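Acetylene hydratase (PDB 2E7Z) catalyses the non-redox hydration of acetylene to acetaldehyde, using a tungsten bis(molybdopterin guanine dinucleotide) cofactor and a [4Fe-4S] cluster. Local coordinates at residues S106-N111 and L412-L417. Residues are numbered along the deposited sequence; the frame is centred on the assembly and turned at random.
Sequences SQTEIN and LASNAL. With MGD (2-amino-5,6-dimercapto-7-methyl-3,7,8a,9-tetrahydro-8-oxa-1,3,9,10-tetraaza-anthracen-4-one guanosine dinucleotide), chain E.
Q107 and L412 pair as parallel neighbours where strands 103-107 and 408-412 end, and two backbone bonds fix the register: L412 N gives its hydrogen to S106 O at 2.9 Å, and T108 N gives its own to L412 O at 3.0 Å. Both bonds are close to straight, at 170° and 161° at the hydrogen. On the sheet face that Q107 shares with L412, CG of Q107 lies 3.9 Å from L412 CB, while the amide end reaches past this contact to W131, E115 and E491. Past the bridge the two backbones draw slightly apart, and one MGD binds along both segments.

T108 can be followed outward from its backbone. Its CB rests 3.3 Å from A413 O. From there OG1, set anti to the carbonyl carbon (chi1 -60°), donates a hydrogen bond to the phosphate oxygen O2A of MGD at 2.6 Å, whereas the methyl CG2 packs against O1A of the same phosphate. N111, at the end of the 3-10 turn 109-111, binds that group from a second point: its ND2 donates to MGD O1A at 2.9 Å and makes a weak hydrogen bond to A413 O. In segment 412-417, A413 CB lies 3.3 Å from N3 of the guanine, and N415 N donates to O5', the ester oxygen joining the second phosphate to the ribose.

At the start of segment 106-111, the hydroxyls of S106 and S414 meet in a hydrogen bond of 2.7 Å; S106 OG also hydrogen-bonds Y420 OH, so its hydroxyl has two hydroxyl partners.

Neutral donors from both segments thus hold the pyrophosphate bridge and its ribose link. This dinucleotide site at the C-terminal ends of adjacent parallel strands is characteristic of the Rossmann-like domains of the DMSO reductase family.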
loop_
_atom_site.group_PDB
_atom_site.type_symbol
_atom_site.label_atom_id
_atom_site.label_comp_id
_atom_site.label_asym_id
_atom_site.label_seq_id
_atom_site.Cartn_x
_atom_site.Cartn_y
_atom_site.Cartn_z
ATOM N N SER A 106 -12.113 -3.476 -5.808
ATOM C CA SER A 106 -10.716 -3.128 -5.560
ATOM C C SER A 106 -10.681 -1.615 -5.494
ATOM O O SER A 106 -10.962 -0.947 -6.516
ATOM C CB SER A 106 -9.836 -3.695 -6.682
ATOM O OG SER A 106 -8.493 -3.275 -6.568
ATOM N N GLN A 107 -10.369 -1.057 -4.334
ATOM C CA GLN A 107 -10.413 0.393 -4.133
ATOM C C GLN A 107 -9.133 0.885 -3.524
ATOM O O GLN A 107 -8.679 0.323 -2.511
ATOM C CB GLN A 107 -11.557 0.742 -3.167
ATOM C CG GLN A 107 -11.677 2.212 -2.805
ATOM C CD GLN A 107 -12.371 2.449 -1.487
ATOM O OE1 GLN A 107 -12.478 1.529 -0.664
ATOM N NE2 GLN A 107 -12.801 3.663 -1.245
ATOM N N THR A 108 -8.541 1.934 -4.090
ATOM C CA THR A 108 -7.438 2.608 -3.413
ATOM C C THR A 108 -7.941 3.949 -2.907
ATOM O O THR A 108 -7.968 4.949 -3.670
ATOM C CB THR A 108 -6.243 2.805 -4.350
ATOM O OG1 THR A 108 -5.812 1.508 -4.801
ATOM C CG2 THR A 108 -5.115 3.502 -3.615
ATOM N N GLU A 109 -8.340 4.006 -1.638
ATOM C CA GLU A 109 -8.967 5.217 -1.157
ATOM C C GLU A 109 -7.968 6.363 -1.009
ATOM O O GLU A 109 -8.381 7.530 -1.108
ATOM C CB GLU A 109 -9.752 4.966 0.139
ATOM C CG GLU A 109 -10.418 6.204 0.733
ATOM C CD GLU A 109 -11.350 6.952 -0.227
ATOM O OE1 GLU A 109 -11.634 6.457 -1.349
ATOM O OE2 GLU A 109 -11.781 8.050 0.170
ATOM N N ILE A 110 -6.673 6.083 -0.781
ATOM C CA ILE A 110 -5.759 7.221 -0.637
ATOM C C ILE A 110 -5.646 8.047 -1.909
ATOM O O ILE A 110 -5.267 9.216 -1.840
ATOM C CB ILE A 110 -4.367 6.776 -0.107
ATOM C CG1 ILE A 110 -3.674 7.890 0.700
ATOM C CG2 ILE A 110 -3.473 6.237 -1.220
ATOM C CD1 ILE A 110 -4.370 8.253 2.041
ATOM N N ASN A 111 -5.977 7.434 -3.041
ATOM C CA ASN A 111 -5.926 8.175 -4.284
ATOM C C ASN A 111 -7.109 9.111 -4.504
ATOM O O ASN A 111 -7.098 9.892 -5.452
ATOM C CB ASN A 111 -5.815 7.240 -5.507
ATOM C CG ASN A 111 -4.498 6.486 -5.572
ATOM O OD1 ASN A 111 -3.517 6.861 -4.931
ATOM N ND2 ASN A 111 -4.489 5.403 -6.329
ATOM N N LEU A 412 -11.989 1.170 -8.147
ATOM C CA LEU A 412 -12.115 2.568 -7.723
ATOM C C LEU A 412 -10.728 3.112 -7.489
ATOM O O LEU A 412 -10.071 2.762 -6.519
ATOM C CB LEU A 412 -12.976 2.702 -6.456
ATOM C CG LEU A 412 -14.329 1.988 -6.494
ATOM C CD1 LEU A 412 -15.047 2.039 -5.135
ATOM C CD2 LEU A 412 -15.191 2.523 -7.606
ATOM N N ALA A 413 -10.262 3.941 -8.433
ATOM C CA ALA A 413 -8.885 4.457 -8.463
ATOM C C ALA A 413 -7.884 3.323 -8.280
ATOM O O ALA A 413 -6.938 3.423 -7.506
ATOM C CB ALA A 413 -8.676 5.582 -7.460
ATOM N N SER A 414 -8.104 2.244 -9.029
ATOM C CA SER A 414 -7.294 1.047 -8.913
ATOM C C SER A 414 -7.170 0.364 -10.266
ATOM O O SER A 414 -8.169 -0.091 -10.844
ATOM C CB SER A 414 -7.948 0.101 -7.868
ATOM O OG SER A 414 -7.323 -1.187 -7.870
ATOM N N ASN A 415 -5.936 0.326 -10.782
ATOM C CA ASN A 415 -5.666 -0.386 -12.022
ATOM C C ASN A 415 -5.422 -1.843 -11.644
ATOM O O ASN A 415 -4.330 -2.378 -11.721
ATOM C CB ASN A 415 -4.469 0.261 -12.712
ATOM C CG ASN A 415 -4.119 -0.377 -14.032
ATOM O OD1 ASN A 415 -4.913 -1.080 -14.651
ATOM N ND2 ASN A 415 -2.914 -0.058 -14.500
ATOM N N ALA A 416 -6.515 -2.466 -11.213
ATOM C CA ALA A 416 -6.506 -3.782 -10.578
ATOM C C ALA A 416 -5.859 -4.888 -11.398
ATOM O O ALA A 416 -5.173 -5.754 -10.847
ATOM C CB ALA A 416 -7.941 -4.189 -10.148
ATOM N N LEU A 417 -6.029 -4.862 -12.721
ATOM C CA LEU A 417 -5.367 -5.852 -13.559
ATOM C C LEU A 417 -3.874 -5.953 -13.217
ATOM O O LEU A 417 -3.292 -7.035 -13.255
ATOM C CB LEU A 417 -5.562 -5.499 -15.047
ATOM C CG LEU A 417 -4.806 -6.404 -16.004
ATOM C CD1 LEU A 417 -5.341 -7.831 -15.996
ATOM C CD2 LEU A 417 -4.904 -5.798 -17.406
HETATM P PB MGD E . -2.376 1.733 -9.546
HETATM O O1B MGD E . -2.475 0.229 -9.611
HETATM O O2B MGD E . -1.446 2.456 -10.450
HETATM O O3B MGD E . -2.003 2.229 -8.067
HETATM O O3A MGD E . -1.906 0.790 -6.011
HETATM P PA MGD E . -2.732 2.019 -6.650
HETATM O O1A MGD E . -2.496 3.299 -5.906
HETATM O O2A MGD E . -4.128 1.506 -6.836
HETATM O "O5'" MGD E . -3.875 2.278 -9.780
HETATM C "C5'" MGD E . -4.200 3.598 -9.378
HETATM C "C4'" MGD E . -5.262 4.085 -10.343
HETATM O "O4'" MGD E . -5.826 5.282 -9.783
HETATM C "C3'" MGD E . -4.708 4.536 -11.690
HETATM O "O3'" MGD E . -5.379 3.811 -12.734
HETATM C "C2'" MGD E . -4.969 6.055 -11.785
HETATM O "O2'" MGD E . -5.286 6.569 -13.094
HETATM C "C1'" MGD E . -6.143 6.199 -10.855
HETATM N N9 MGD E . -6.294 7.500 -10.186
HETATM C C8 MGD E . -5.314 8.295 -9.689
HETATM N N7 MGD E . -5.836 9.357 -9.056
HETATM C C5 MGD E . -7.178 9.204 -9.084
HETATM C C6 MGD E . -8.336 9.940 -8.606
HETATM O O6 MGD E . -8.209 11.005 -7.965
HETATM N N1 MGD E . -9.535 9.389 -8.856
HETATM C C2 MGD E . -9.742 8.294 -9.580
HETATM N N2 MGD E . -11.019 7.847 -9.757
HETATM N N3 MGD E . -8.729 7.575 -10.055
HETATM C C4 MGD E . -7.467 7.990 -9.823
HETATM C C10 MGD E . -0.705 1.093 -5.300
HETATM C C11 MGD E . -0.343 -0.147 -4.511
HETATM O O11 MGD E . 0.009 -1.131 -5.481
HETATM C C12 MGD E . 0.816 0.144 -3.589
HETATM S S12 MGD E . 0.688 1.476 -2.523
HETATM C C13 MGD E . 1.895 -0.656 -3.563
HETATM S S13 MGD E . 3.273 -0.290 -2.630
HETATM C C14 MGD E . 1.991 -1.919 -4.361
HETATM N N15 MGD E . 2.951 -1.811 -5.449
HETATM C C16 MGD E . 2.982 -2.901 -6.268
HETATM C C17 MGD E . 4.185 -3.380 -6.963
HETATM O O17 MGD E . 5.279 -2.791 -6.816
HETATM N N18 MGD E . 4.065 -4.471 -7.744
HETATM C C19 MGD E . 2.897 -5.141 -7.916
HETATM N N19 MGD E . 2.840 -6.224 -8.719
HETATM N N20 MGD E . 1.761 -4.739 -7.332
HETATM C C21 MGD E . 1.753 -3.676 -6.518
HETATM N N22 MGD E . 0.617 -3.312 -5.919
HETATM C C23 MGD E . 0.597 -2.288 -4.896
#